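Local atomic coordinates of putative Scyalone Dehydratase (Novosphingobium aromaticivorans DSM 12444, PDB entry 3EF8), a protein that is of unproven function but belongs to the NTF2-like SnoaL family and is probably a lyase resembling scytalone dehydratase. Residues Glu9-Ile13 and Lys118-Trp123; Leu32-Glu38 and Gly52-Lys57; His72-Cys78 and Val89-Leu94; Ile96-Thr100 and Thr136-Val140. All coordinates share one frame. Residue numbers count along the deposited sequence, not the author numbering.

Contact 1 (Glu9-Ile13 and Lys118-Trp123); sequences EMRAI and KVDGQW. With PGE (triethylene glycol), chain G.
A lysine wrapped like a cation in a crown ether is the oddity here: K118 NZ lies within hydrogen-bonding distance of all four oxygens of a triethylene glycol, O1 at 2.8 Å, O3 at 2.9 Å, O2 at 3.0 Å and O4 at 3.1 Å, and forms a salt bridge with E9 OE2 at 2.7 Å, so its three hydrogens must be shared among five acceptors. The glycol probably came from the crystallisation liquor. Residues 9-13 are one turn from within helix 3-25, closed by I13 N to E9 O at 2.8 Å. Residues 118-123 form a β-hairpin with a two-residue loop, in which V119 and Q122 pair through N-to-O bonds of 2.9 Å in both directions around a type I' turn; D120 (phi/psi 50/41) and G121 (90/-2) occupy the left-handed corner positions. The backbones come nearest at I13 and W123, whose CA atoms are 6.2 Å apart. W123 (chi1 m, chi2 95°), its CA-to-CB bond toward the helix, lays its indole beside A12 and I13. I13 CG1 sits over the five-membered ring, a CH-pi contact 3.5 Å from its centroid, while A12 CB lies 3.7 Å from W123 CD1. E9 (chi1 m, chi2 m) brings OE1 to W123 NE1 at 2.8 Å, nearly linear. The hairpin is thereby joined to the N-terminal helix of this NTF2-like fold. With OE1 also accepting from glycol O4 at 2.7 Å, both carboxylate oxygens of E9 are engaged, so its buried negative charge is well compensated.

Contact 2 (Leu32-Glu38 and Gly52-Lys57); sequences LAALFVE and GRDAYK
Residues 32-38 leave helix 29-33 through a type I turn from A33 to F36, run as a short strand at 36-37 and turn a corner at E38; residues 52-57 open helix 53-59, with G52 (phi 87°) as its N-cap. In this α+β NTF2-like fold the first turn of helix 53-59 is seated against the turn and corner that follow helix 29-33. CA atoms approach to 4.8 Å at E38 and R53 and 6.2 Å at A33 and K57. At the first pair R53 N donates to E38 O (3.0 Å), tying the helix start to the corner. F36 (chi1 m) and Y56 (chi1 t) stack face to face, centroids 4.0 Å apart and planes at 26°; F125 also meets the F36 ring. A33 CB lies 3.5 Å from K57 CE, while the ammonium of K57 forms a salt bridge with E30. One water links E38 OE1, R53 NH1 and D54 OD1 at 2.7, 3.0 and 2.7 Å. R53, extended with chi1 to chi3 all t, reaches back along the turn, where its NE donates to A33 O at 2.8 Å.

Contact 3 (His72-Cys78 and Val89-Leu94); sequences HHNSNIC and VRSVVL
Backbone hydrogen bonds define a β-hairpin pairing with a bulge. The strands run antiparallel at 176°, axes 4.6 Å apart, and three hydrogen-bonded pairs are joined by N-to-O bonds in both directions: H73 with L94 (2.9 and 3.0 Å), S75 with V92 (3.0 and 2.9 Å) and C78 with R90 (2.8 and 2.9 Å). Between S75 and C78 the register slips by one at a β bulge, where N76 takes left-handed angles (59/41). Apolar contacts include I77 CG2 to V89 CG1 at 3.8 Å. On the face carrying S75, V92 and C78, C78 CB lies over the guanidinium of R90, whose main partner is D19 of the third subunit. Water bridges N74 ND2, S91 OG and V92 O at 2.8, 2.7 and 2.8 Å, while N74 OD1 is hydrogen-bonded to S21 OG of helix 3-25; a second water joins N76 O to R90 NE, both at 2.9 Å. Helix 3-25 covers the N74, I77 and S91 side, strand 106-119 continues the sheet beyond 86-99, and neighbouring subunits pack on the other face.

Contact 4 (Ile96-Thr100 and Thr136-Val140); sequences IHRYT and TDYHV
An aromatic cluster of H97, Y99, Y138 and H139 joins the end of strand 86-99 to the chain leaving strand 122-136, at the rim of the curved sheet of this NTF2-like fold. Residues 96-99 are extended, so H97 and Y99, two apart and with chi1 m in both, direct their side chains toward the other segment. No backbone pairing links the two: the nearest CA atoms, of H97 and Y138, are 8.2 Å apart. Along the second segment, T136 still has extended angles (-135/125), and its hydroxyl makes a weak hydrogen bond to R98 of the third subunit. D137 then takes left-handed angles (55/33), swinging the chain off the strand's course; its carbonyl O lies 3.8 Å from Y99 OH. Y138 (chi1 t) brings its ring edge to the face of H97 in a T-shaped pair, centroids 5.1 Å apart, planes at 61°, with Y138 CE1 3.5 Å from H97 CE1. H139 (chi1 p) presents a second edge to H97, the centroids 5.7 Å apart and the planes at 62°. F67 extends the cluster by meeting both histidine rings, and H97 ND1 is hydrogen-bonded to G106 O. The polar link across the segments is a single hydrogen bond, 2.8 Å between Y99 OH and H139 ND1, in which either atom could be the donor.

The four contacts illustrate how one curved sheet is tied to the helices, turns and tail around it. Contacts 1 and 4 mark distant ends, their centres 32 Å apart, with contact 3 between them. Contact 3 touches both: I13 CG2 meets V89 CG2 at 4.2 Å, and H73 CD2 meets I96 CD1 at 3.7 Å. Contact 2 is nested within the chain loop closed by contact 1 and meets it where Q122 NE2 lies 3.7 Å from L35 CD2, but its nearest atoms stay about 9 Å from those of contact 3. Contacts 1, 3 and 4 all reach neighbouring subunits, whereas contact 2 faces none. The glycol at contact 1 establishes no active site.

Contact 1 (Glu9-Ile13 and Lys118-Trp123)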
loop_
_atom_site.group_PDB
_atom_site.type_symbol
_atom_site.label_atom_id
_atom_site.label_comp_id
_atom_site.label_asym_id
_atom_site.label_seq_id
_atom_site.Cartn_x
_atom_site.Cartn_y
_atom_site.Cartn_z
ATOM N N GLU A 9 -17.698 -6.801 6.065
ATOM C CA GLU A 9 -16.877 -6.716 7.281
ATOM C C GLU A 9 -15.382 -6.583 6.945
ATOM O O GLU A 9 -14.626 -5.992 7.709
ATOM C CB GLU A 9 -17.088 -7.902 8.190
ATOM C CG GLU A 9 -18.525 -8.023 8.723
ATOM C CD GLU A 9 -19.047 -6.850 9.521
ATOM O OE1 GLU A 9 -18.375 -5.808 9.658
ATOM O OE2 GLU A 9 -20.179 -6.967 10.091
HETATM N N MSE A 10 -14.967 -7.109 5.794
HETATM C CA MSE A 10 -13.565 -6.912 5.360
HETATM C C MSE A 10 -13.327 -5.427 5.172
HETATM O O MSE A 10 -12.313 -4.864 5.624
HETATM C CB MSE A 10 -13.247 -7.670 4.093
HETATM C CG MSE A 10 -13.094 -9.113 4.357
HETATM SE SE MSE A 10 -12.671 -10.075 2.714
HETATM C CE MSE A 10 -10.862 -9.457 2.761
ATOM N N ARG A 11 -14.271 -4.758 4.527
ATOM C CA ARG A 11 -14.167 -3.316 4.353
ATOM C C ARG A 11 -14.137 -2.586 5.676
ATOM O O ARG A 11 -13.386 -1.624 5.888
ATOM C CB ARG A 11 -15.284 -2.754 3.449
ATOM C CG ARG A 11 -15.097 -3.071 2.001
ATOM C CD ARG A 11 -13.917 -2.342 1.394
ATOM N NE ARG A 11 -13.894 -2.491 -0.017
ATOM C CZ ARG A 11 -13.006 -1.942 -0.791
ATOM N NH1 ARG A 11 -12.011 -1.328 -0.187
ATOM N NH2 ARG A 11 -13.044 -2.078 -2.087
ATOM N N ALA A 12 -14.989 -3.002 6.624
ATOM C CA ALA A 12 -15.026 -2.341 7.919
ATOM C C ALA A 12 -13.764 -2.523 8.741
ATOM O O ALA A 12 -13.302 -1.593 9.432
ATOM C CB ALA A 12 -16.286 -2.812 8.756
ATOM N N ILE A 13 -13.204 -3.721 8.679
ATOM C CA ILE A 13 -11.966 -4.043 9.391
ATOM C C ILE A 13 -10.831 -3.186 8.800
ATOM O O ILE A 13 -10.053 -2.575 9.524
ATOM C CB ILE A 13 -11.646 -5.561 9.343
ATOM C CG1 ILE A 13 -12.660 -6.300 10.232
ATOM C CG2 ILE A 13 -10.166 -5.827 9.742
ATOM C CD1 ILE A 13 -12.665 -7.793 9.929
ATOM N N LYS A 118 -15.749 -7.606 16.831
ATOM C CA LYS A 118 -16.779 -6.620 16.589
ATOM C C LYS A 118 -17.672 -6.482 17.799
ATOM O O LYS A 118 -18.285 -7.448 18.256
ATOM C CB LYS A 118 -17.599 -6.953 15.365
ATOM C CG LYS A 118 -18.306 -5.784 14.764
ATOM C CD LYS A 118 -19.276 -6.188 13.666
ATOM C CE LYS A 118 -19.965 -4.963 13.049
ATOM N NZ LYS A 118 -21.035 -5.297 12.060
ATOM N N VAL A 119 -17.722 -5.264 18.301
ATOM C CA VAL A 119 -18.487 -4.971 19.519
ATOM C C VAL A 119 -19.366 -3.758 19.302
ATOM O O VAL A 119 -18.892 -2.706 18.927
ATOM C CB VAL A 119 -17.555 -4.800 20.695
ATOM C CG1 VAL A 119 -16.864 -6.117 21.011
ATOM C CG2 VAL A 119 -16.518 -3.745 20.476
ATOM N N ASP A 120 -20.671 -3.937 19.511
ATOM C CA ASP A 120 -21.636 -2.844 19.406
ATOM C C ASP A 120 -21.454 -2.081 18.088
ATOM O O ASP A 120 -21.497 -0.852 18.046
ATOM C CB ASP A 120 -21.495 -1.900 20.615
ATOM C CG ASP A 120 -22.787 -1.171 20.957
ATOM O OD1 ASP A 120 -23.864 -1.590 20.485
ATOM O OD2 ASP A 120 -22.721 -0.183 21.726
ATOM N N GLY A 121 -21.215 -2.835 17.022
ATOM C CA GLY A 121 -21.160 -2.272 15.684
ATOM C C GLY A 121 -19.804 -1.800 15.216
ATOM O O GLY A 121 -19.697 -1.313 14.096
ATOM N N GLN A 122 -18.811 -1.913 16.089
ATOM C CA GLN A 122 -17.445 -1.423 15.801
ATOM C C GLN A 122 -16.388 -2.499 15.957
ATOM O O GLN A 122 -16.292 -3.182 16.978
ATOM C CB GLN A 122 -17.104 -0.301 16.776
ATOM C CG GLN A 122 -15.660 0.227 16.751
ATOM C CD GLN A 122 -15.368 1.075 15.515
ATOM O OE1 GLN A 122 -16.097 2.038 15.242
ATOM N NE2 GLN A 122 -14.294 0.739 14.767
ATOM N N TRP A 123 -15.545 -2.629 14.930
ATOM C CA TRP A 123 -14.382 -3.493 15.050
ATOM C C TRP A 123 -13.332 -2.839 15.906
ATOM O O TRP A 123 -13.064 -1.645 15.802
ATOM C CB TRP A 123 -13.818 -3.842 13.656
ATOM C CG TRP A 123 -14.735 -4.785 12.868
ATOM C CD1 TRP A 123 -15.673 -4.444 11.965
ATOM C CD2 TRP A 123 -14.787 -6.225 12.973
ATOM N NE1 TRP A 123 -16.303 -5.568 11.461
ATOM C CE2 TRP A 123 -15.792 -6.666 12.095
ATOM C CE3 TRP A 123 -14.103 -7.163 13.737
ATOM C CZ2 TRP A 123 -16.085 -8.016 11.920
ATOM C CZ3 TRP A 123 -14.409 -8.505 13.560
ATOM C CH2 TRP A 123 -15.384 -8.907 12.667
HETATM C C1 PGE G . -24.116 -5.612 14.513
HETATM O O1 PGE G . -22.918 -6.198 13.989
HETATM C C2 PGE G . -24.143 -4.116 14.231
HETATM O O2 PGE G . -23.505 -3.854 12.976
HETATM C C3 PGE G . -23.600 -2.477 12.620
HETATM C C4 PGE G . -23.352 -2.261 11.134
HETATM O O4 PGE G . -19.581 -3.466 10.043
HETATM C C6 PGE G . -20.505 -3.287 8.983
HETATM C C5 PGE G . -21.713 -2.505 9.489
HETATM O O3 PGE G . -22.300 -3.103 10.657
#

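Contact 2 (Leu32-Glu38 and Gly52-Lys57)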
loop_
_atom_site.group_PDB
_atom_site.type_symbol
_atom_site.label_atom_id
_atom_site.label_comp_id
_atom_site.label_asym_id
_atom_site.label_seq_id
_atom_site.Cartn_x
_atom_site.Cartn_y
_atom_site.Cartn_z
ATOM N N LEU A 32 -7.057 6.399 19.325
ATOM C CA LEU A 32 -6.380 5.105 19.178
ATOM C C LEU A 32 -6.897 4.124 20.202
ATOM O O LEU A 32 -7.229 2.966 19.889
ATOM C CB LEU A 32 -4.886 5.222 19.366
ATOM C CG LEU A 32 -4.214 5.994 18.254
ATOM C CD1 LEU A 32 -2.778 6.146 18.600
ATOM C CD2 LEU A 32 -4.383 5.370 16.883
ATOM N N ALA A 33 -6.938 4.562 21.455
ATOM C CA ALA A 33 -7.377 3.672 22.551
ATOM C C ALA A 33 -8.827 3.242 22.403
ATOM O O ALA A 33 -9.219 2.166 22.887
ATOM C CB ALA A 33 -7.142 4.333 23.925
ATOM N N ALA A 34 -9.640 4.020 21.715
ATOM C CA ALA A 34 -11.042 3.664 21.493
ATOM C C ALA A 34 -11.205 2.477 20.546
ATOM O O ALA A 34 -12.276 1.906 20.415
ATOM C CB ALA A 34 -11.830 4.846 20.998
ATOM N N LEU A 35 -10.112 2.140 19.858
ATOM C CA LEU A 35 -10.107 1.049 18.882
ATOM C C LEU A 35 -9.552 -0.242 19.458
ATOM O O LEU A 35 -9.313 -1.187 18.719
ATOM C CB LEU A 35 -9.322 1.461 17.636
ATOM C CG LEU A 35 -9.950 2.624 16.891
ATOM C CD1 LEU A 35 -9.077 3.061 15.668
ATOM C CD2 LEU A 35 -11.388 2.322 16.453
ATOM N N PHE A 36 -9.372 -0.278 20.774
ATOM C CA PHE A 36 -8.944 -1.494 21.504
ATOM C C PHE A 36 -9.971 -1.857 22.570
ATOM O O PHE A 36 -10.531 -0.969 23.220
ATOM C CB PHE A 36 -7.612 -1.315 22.214
ATOM C CG PHE A 36 -6.442 -1.336 21.299
ATOM C CD1 PHE A 36 -6.196 -0.240 20.484
ATOM C CD2 PHE A 36 -5.573 -2.423 21.235
ATOM C CE1 PHE A 36 -5.154 -0.247 19.612
ATOM C CE2 PHE A 36 -4.499 -2.386 20.336
ATOM C CZ PHE A 36 -4.321 -1.298 19.553
ATOM N N VAL A 37 -10.222 -3.162 22.704
ATOM C CA VAL A 37 -11.048 -3.667 23.819
ATOM C C VAL A 37 -10.261 -3.539 25.097
ATOM O O VAL A 37 -9.034 -3.414 25.112
ATOM C CB VAL A 37 -11.518 -5.129 23.593
ATOM C CG1 VAL A 37 -12.417 -5.220 22.355
ATOM C CG2 VAL A 37 -10.377 -6.084 23.535
ATOM N N GLU A 38 -11.012 -3.609 26.214
ATOM C CA GLU A 38 -10.362 -3.499 27.519
ATOM C C GLU A 38 -9.350 -4.594 27.788
ATOM O O GLU A 38 -8.255 -4.385 28.292
ATOM C CB GLU A 38 -11.426 -3.561 28.624
ATOM C CG GLU A 38 -10.866 -3.547 30.008
ATOM C CD GLU A 38 -10.202 -2.220 30.361
ATOM O OE1 GLU A 38 -10.419 -1.212 29.640
ATOM O OE2 GLU A 38 -9.464 -2.197 31.377
ATOM N N GLY A 52 -3.833 -5.296 28.538
ATOM C CA GLY A 52 -4.965 -4.469 28.851
ATOM C C GLY A 52 -4.853 -3.054 28.277
ATOM O O GLY A 52 -3.770 -2.537 27.972
ATOM N N ARG A 53 -6.003 -2.441 28.161
ATOM C CA ARG A 53 -6.122 -1.170 27.453
ATOM C C ARG A 53 -5.389 -0.022 28.138
ATOM O O ARG A 53 -4.825 0.835 27.474
ATOM C CB ARG A 53 -7.576 -0.843 27.210
ATOM C CG ARG A 53 -7.860 0.436 26.507
ATOM C CD ARG A 53 -9.328 0.471 26.256
ATOM N NE ARG A 53 -9.763 1.690 25.631
ATOM C CZ ARG A 53 -10.248 2.741 26.269
ATOM N NH1 ARG A 53 -10.354 2.734 27.581
ATOM N NH2 ARG A 53 -10.635 3.803 25.577
ATOM N N ASP A 54 -5.377 0.005 29.474
ATOM C CA ASP A 54 -4.692 1.095 30.173
ATOM C C ASP A 54 -3.208 1.030 29.948
ATOM O O ASP A 54 -2.576 2.056 29.734
ATOM C CB ASP A 54 -4.994 1.095 31.684
ATOM C CG ASP A 54 -6.357 1.644 32.017
ATOM O OD1 ASP A 54 -7.099 2.145 31.151
ATOM O OD2 ASP A 54 -6.743 1.534 33.206
ATOM N N ALA A 55 -2.639 -0.176 29.994
ATOM C CA ALA A 55 -1.208 -0.373 29.719
ATOM C C ALA A 55 -0.919 0.057 28.272
ATOM O O ALA A 55 0.129 0.618 27.996
ATOM C CB ALA A 55 -0.761 -1.836 29.971
ATOM N N TYR A 56 -1.843 -0.247 27.365
ATOM C CA TYR A 56 -1.665 0.119 25.945
ATOM C C TYR A 56 -1.628 1.650 25.828
ATOM O O TYR A 56 -0.757 2.248 25.147
ATOM C CB TYR A 56 -2.764 -0.479 25.040
ATOM C CG TYR A 56 -2.806 0.201 23.677
ATOM C CD1 TYR A 56 -1.805 -0.019 22.750
ATOM C CD2 TYR A 56 -3.777 1.124 23.375
ATOM C CE1 TYR A 56 -1.803 0.670 21.512
ATOM C CE2 TYR A 56 -3.793 1.801 22.169
ATOM C CZ TYR A 56 -2.825 1.551 21.228
ATOM O OH TYR A 56 -2.816 2.237 20.012
ATOM N N LYS A 57 -2.532 2.297 26.546
ATOM C CA LYS A 57 -2.598 3.759 26.512
ATOM C C LYS A 57 -1.247 4.333 26.904
ATOM O O LYS A 57 -0.800 5.337 26.361
ATOM C CB LYS A 57 -3.671 4.294 27.477
ATOM C CG LYS A 57 -5.123 4.125 27.031
ATOM C CD LYS A 57 -6.090 4.860 28.015
ATOM C CE LYS A 57 -7.382 5.315 27.326
ATOM N NZ LYS A 57 -8.382 5.999 28.198
HETATM O O HOH W 1 -6.817 -1.600 31.384
HETATM O O HOH W 2 -9.231 1.174 29.835
HETATM O O HOH W 3 -9.512 -0.453 33.491
#

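Contact 3 (His72-Cys78 and Val89-Leu94)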
loop_
_atom_site.group_PDB
_atom_site.type_symbol
_atom_site.label_atom_id
_atom_site.label_comp_id
_atom_site.label_asym_id
_atom_site.label_seq_id
_atom_site.Cartn_x
_atom_site.Cartn_y
_atom_site.Cartn_z
ATOM N N HIS A 72 2.300 6.133 8.250
ATOM C CA HIS A 72 2.039 4.706 8.227
ATOM C C HIS A 72 1.262 4.334 6.970
ATOM O O HIS A 72 0.247 4.895 6.630
ATOM C CB HIS A 72 1.233 4.297 9.449
ATOM C CG HIS A 72 2.006 4.308 10.709
ATOM N ND1 HIS A 72 2.375 5.477 11.353
ATOM C CD2 HIS A 72 2.553 3.297 11.425
ATOM C CE1 HIS A 72 3.117 5.177 12.408
ATOM N NE2 HIS A 72 3.225 3.859 12.493
ATOM N N HIS A 73 1.816 3.336 6.300
ATOM C CA HIS A 73 1.315 2.829 5.040
ATOM C C HIS A 73 1.036 1.344 5.255
ATOM O O HIS A 73 1.955 0.546 5.409
ATOM C CB HIS A 73 2.398 3.008 3.952
ATOM C CG HIS A 73 2.897 4.421 3.853
ATOM N ND1 HIS A 73 2.541 5.251 2.805
ATOM C CD2 HIS A 73 3.642 5.167 4.704
ATOM C CE1 HIS A 73 3.056 6.460 3.038
ATOM N NE2 HIS A 73 3.705 6.438 4.186
ATOM N N ASN A 74 -0.235 0.963 5.222
ATOM C CA ASN A 74 -0.674 -0.381 5.563
ATOM C C ASN A 74 -1.212 -1.040 4.342
ATOM O O ASN A 74 -2.097 -0.463 3.682
ATOM C CB ASN A 74 -1.781 -0.300 6.598
ATOM C CG ASN A 74 -1.338 0.416 7.848
ATOM O OD1 ASN A 74 -1.437 1.650 7.977
ATOM N ND2 ASN A 74 -0.854 -0.364 8.808
ATOM N N SER A 75 -0.695 -2.220 4.024
ATOM C CA SER A 75 -1.033 -2.887 2.784
ATOM C C SER A 75 -1.048 -4.396 3.002
ATOM O O SER A 75 -0.750 -4.902 4.096
ATOM C CB SER A 75 -0.008 -2.553 1.690
ATOM O OG SER A 75 1.270 -3.061 1.979
ATOM N N ASN A 76 -1.357 -5.132 1.964
ATOM C CA ASN A 76 -1.243 -6.579 1.987
ATOM C C ASN A 76 -2.110 -7.183 3.086
ATOM O O ASN A 76 -1.683 -8.173 3.725
ATOM C CB ASN A 76 0.226 -7.029 2.157
ATOM C CG ASN A 76 1.124 -6.626 1.004
ATOM O OD1 ASN A 76 1.238 -5.464 0.674
ATOM N ND2 ASN A 76 1.795 -7.597 0.421
ATOM N N ILE A 77 -3.318 -6.669 3.254
ATOM C CA ILE A 77 -4.215 -7.067 4.340
ATOM C C ILE A 77 -4.971 -8.347 3.989
ATOM O O ILE A 77 -5.649 -8.389 2.993
ATOM C CB ILE A 77 -5.163 -5.937 4.704
ATOM C CG1 ILE A 77 -4.368 -4.710 5.257
ATOM C CG2 ILE A 77 -6.188 -6.398 5.767
ATOM C CD1 ILE A 77 -5.174 -3.432 5.400
ATOM N N CYS A 78 -4.774 -9.377 4.811
ATOM C CA CYS A 78 -5.324 -10.744 4.652
ATOM C C CYS A 78 -6.190 -11.024 5.862
ATOM O O CYS A 78 -5.729 -10.955 6.989
ATOM C CB CYS A 78 -4.167 -11.706 4.605
ATOM S SG CYS A 78 -3.068 -11.424 3.204
ATOM N N VAL A 89 -6.117 -11.317 11.259
ATOM C CA VAL A 89 -5.623 -10.505 10.145
ATOM C C VAL A 89 -4.102 -10.522 10.089
ATOM O O VAL A 89 -3.414 -10.434 11.116
ATOM C CB VAL A 89 -6.050 -9.051 10.338
ATOM C CG1 VAL A 89 -5.784 -8.170 9.056
ATOM C CG2 VAL A 89 -7.569 -8.991 10.712
ATOM N N ARG A 90 -3.560 -10.632 8.894
ATOM C CA ARG A 90 -2.128 -10.495 8.651
ATOM C C ARG A 90 -1.967 -9.358 7.683
ATOM O O ARG A 90 -2.712 -9.238 6.702
ATOM C CB ARG A 90 -1.517 -11.745 8.028
ATOM C CG ARG A 90 -0.008 -11.667 7.828
ATOM C CD ARG A 90 0.512 -12.851 7.028
ATOM N NE ARG A 90 0.111 -12.747 5.640
ATOM C CZ ARG A 90 -0.184 -13.771 4.871
ATOM N NH1 ARG A 90 -0.197 -15.005 5.355
ATOM N NH2 ARG A 90 -0.468 -13.549 3.616
ATOM N N SER A 91 -1.029 -8.454 7.958
ATOM C CA SER A 91 -0.803 -7.324 7.059
ATOM C C SER A 91 0.633 -6.847 7.123
ATOM O O SER A 91 1.423 -7.299 7.951
ATOM C CB SER A 91 -1.712 -6.159 7.380
ATOM O OG SER A 91 -1.454 -5.644 8.691
ATOM N N VAL A 92 0.971 -6.018 6.160
ATOM C CA VAL A 92 2.299 -5.413 6.044
ATOM C C VAL A 92 2.221 -3.937 6.357
ATOM O O VAL A 92 1.223 -3.269 6.064
ATOM C CB VAL A 92 2.890 -5.643 4.636
ATOM C CG1 VAL A 92 4.201 -4.866 4.426
ATOM C CG2 VAL A 92 3.123 -7.126 4.397
ATOM N N VAL A 93 3.255 -3.438 7.041
ATOM C CA VAL A 93 3.359 -2.024 7.381
ATOM C C VAL A 93 4.703 -1.458 7.002
ATOM O O VAL A 93 5.732 -2.100 7.150
ATOM C CB VAL A 93 3.015 -1.756 8.889
ATOM C CG1 VAL A 93 4.012 -2.426 9.814
ATOM C CG2 VAL A 93 2.941 -0.281 9.158
ATOM N N LEU A 94 4.655 -0.250 6.455
ATOM C CA LEU A 94 5.802 0.624 6.256
ATOM C C LEU A 94 5.531 1.850 7.146
ATOM O O LEU A 94 4.540 2.544 6.977
ATOM C CB LEU A 94 5.947 1.057 4.811
ATOM C CG LEU A 94 7.068 2.026 4.493
ATOM C CD1 LEU A 94 8.430 1.372 4.702
ATOM C CD2 LEU A 94 6.892 2.490 3.022
HETATM O O HOH W 4 -0.662 -3.127 8.141
HETATM O O HOH W 5 0.308 -10.228 4.153
#

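Contact 4 (Ile96-Thr100 and Thr136-Val140)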
loop_
_atom_site.group_PDB
_atom_site.type_symbol
_atom_site.label_atom_id
_atom_site.label_comp_id
_atom_site.label_asym_id
_atom_site.label_seq_id
_atom_site.Cartn_x
_atom_site.Cartn_y
_atom_site.Cartn_z
ATOM N N ILE A 96 7.292 5.334 8.758
ATOM C CA ILE A 96 8.433 6.274 8.725
ATOM C C ILE A 96 8.263 7.243 9.882
ATOM O O ILE A 96 7.225 7.770 10.109
ATOM C CB ILE A 96 8.506 7.011 7.404
ATOM C CG1 ILE A 96 8.586 6.033 6.204
ATOM C CG2 ILE A 96 9.755 7.935 7.378
ATOM C CD1 ILE A 96 7.184 5.627 5.654
ATOM N N HIS A 97 9.358 7.437 10.599
ATOM C CA HIS A 97 9.379 8.287 11.783
ATOM C C HIS A 97 10.395 9.419 11.680
ATOM O O HIS A 97 11.587 9.152 11.480
ATOM C CB HIS A 97 9.760 7.420 12.993
ATOM C CG HIS A 97 8.896 6.223 13.186
ATOM N ND1 HIS A 97 9.034 5.106 12.390
ATOM C CD2 HIS A 97 7.919 5.947 14.075
ATOM C CE1 HIS A 97 8.136 4.208 12.759
ATOM N NE2 HIS A 97 7.467 4.681 13.789
ATOM N N ARG A 98 9.893 10.642 11.814
ATOM C CA ARG A 98 10.766 11.856 11.765
ATOM C C ARG A 98 10.878 12.287 13.224
ATOM O O ARG A 98 9.896 12.632 13.889
ATOM C CB ARG A 98 10.167 12.968 10.918
ATOM C CG ARG A 98 11.101 14.187 10.935
ATOM C CD ARG A 98 11.144 14.948 9.683
ATOM N NE ARG A 98 11.591 14.129 8.580
ATOM C CZ ARG A 98 11.434 14.480 7.315
ATOM N NH1 ARG A 98 10.834 15.618 7.030
ATOM N NH2 ARG A 98 11.806 13.654 6.368
ATOM N N TYR A 99 12.113 12.180 13.714
ATOM C CA TYR A 99 12.366 12.402 15.120
ATOM C C TYR A 99 12.457 13.877 15.487
ATOM O O TYR A 99 12.776 14.695 14.675
ATOM C CB TYR A 99 13.647 11.671 15.534
ATOM C CG TYR A 99 13.548 10.172 15.341
ATOM C CD1 TYR A 99 12.916 9.380 16.292
ATOM C CD2 TYR A 99 14.111 9.562 14.223
ATOM C CE1 TYR A 99 12.796 7.983 16.112
ATOM C CE2 TYR A 99 14.022 8.181 14.052
ATOM C CZ TYR A 99 13.373 7.417 14.990
ATOM O OH TYR A 99 13.287 6.053 14.764
ATOM N N THR A 100 12.177 14.149 16.756
ATOM C CA THR A 100 12.310 15.505 17.310
ATOM C C THR A 100 13.786 15.821 17.560
ATOM O O THR A 100 14.207 16.966 17.417
ATOM C CB THR A 100 11.440 15.683 18.554
ATOM O OG1 THR A 100 11.656 14.598 19.461
ATOM C CG2 THR A 100 9.980 15.723 18.146
ATOM N N THR A 136 15.506 0.521 9.632
ATOM C CA THR A 136 16.590 1.407 9.240
ATOM C C THR A 136 16.603 2.640 10.086
ATOM O O THR A 136 15.628 3.385 10.184
ATOM C CB THR A 136 16.415 1.803 7.744
ATOM O OG1 THR A 136 16.416 0.593 6.961
ATOM C CG2 THR A 136 17.561 2.729 7.265
ATOM N N ASP A 137 17.775 2.866 10.692
ATOM C CA ASP A 137 18.011 4.074 11.494
ATOM C C ASP A 137 16.960 4.243 12.580
ATOM O O ASP A 137 16.619 5.347 12.990
ATOM C CB ASP A 137 18.082 5.301 10.598
ATOM C CG ASP A 137 19.307 5.313 9.702
ATOM O OD1 ASP A 137 20.402 4.916 10.170
ATOM O OD2 ASP A 137 19.206 5.764 8.570
ATOM N N TYR A 138 16.496 3.105 13.096
ATOM C CA TYR A 138 15.359 3.090 13.980
ATOM C C TYR A 138 15.738 3.176 15.467
ATOM O O TYR A 138 16.939 3.055 15.820
ATOM C CB TYR A 138 14.568 1.823 13.668
ATOM C CG TYR A 138 13.134 1.781 14.133
ATOM C CD1 TYR A 138 12.228 2.759 13.760
ATOM C CD2 TYR A 138 12.657 0.723 14.870
ATOM C CE1 TYR A 138 10.915 2.715 14.169
ATOM C CE2 TYR A 138 11.322 0.667 15.264
ATOM C CZ TYR A 138 10.469 1.633 14.894
ATOM O OH TYR A 138 9.156 1.542 15.315
ATOM N N HIS A 139 14.728 3.408 16.290
ATOM C CA HIS A 139 14.935 3.736 17.741
ATOM C C HIS A 139 14.576 2.610 18.663
ATOM O O HIS A 139 14.596 2.728 19.879
ATOM C CB HIS A 139 14.162 4.978 18.125
ATOM C CG HIS A 139 12.693 4.796 18.033
ATOM N ND1 HIS A 139 12.040 4.713 16.823
ATOM C CD2 HIS A 139 11.750 4.654 18.988
ATOM C CE1 HIS A 139 10.749 4.522 17.045
ATOM N NE2 HIS A 139 10.550 4.480 18.351
ATOM N N VAL A 140 14.184 1.494 18.081
ATOM C CA VAL A 140 13.851 0.316 18.849
ATOM C C VAL A 140 14.705 -0.843 18.398
ATOM O O VAL A 140 14.804 -1.167 17.208
ATOM C CB VAL A 140 12.372 -0.100 18.713
ATOM C CG1 VAL A 140 12.067 -1.259 19.708
ATOM C CG2 VAL A 140 11.436 1.087 18.929
#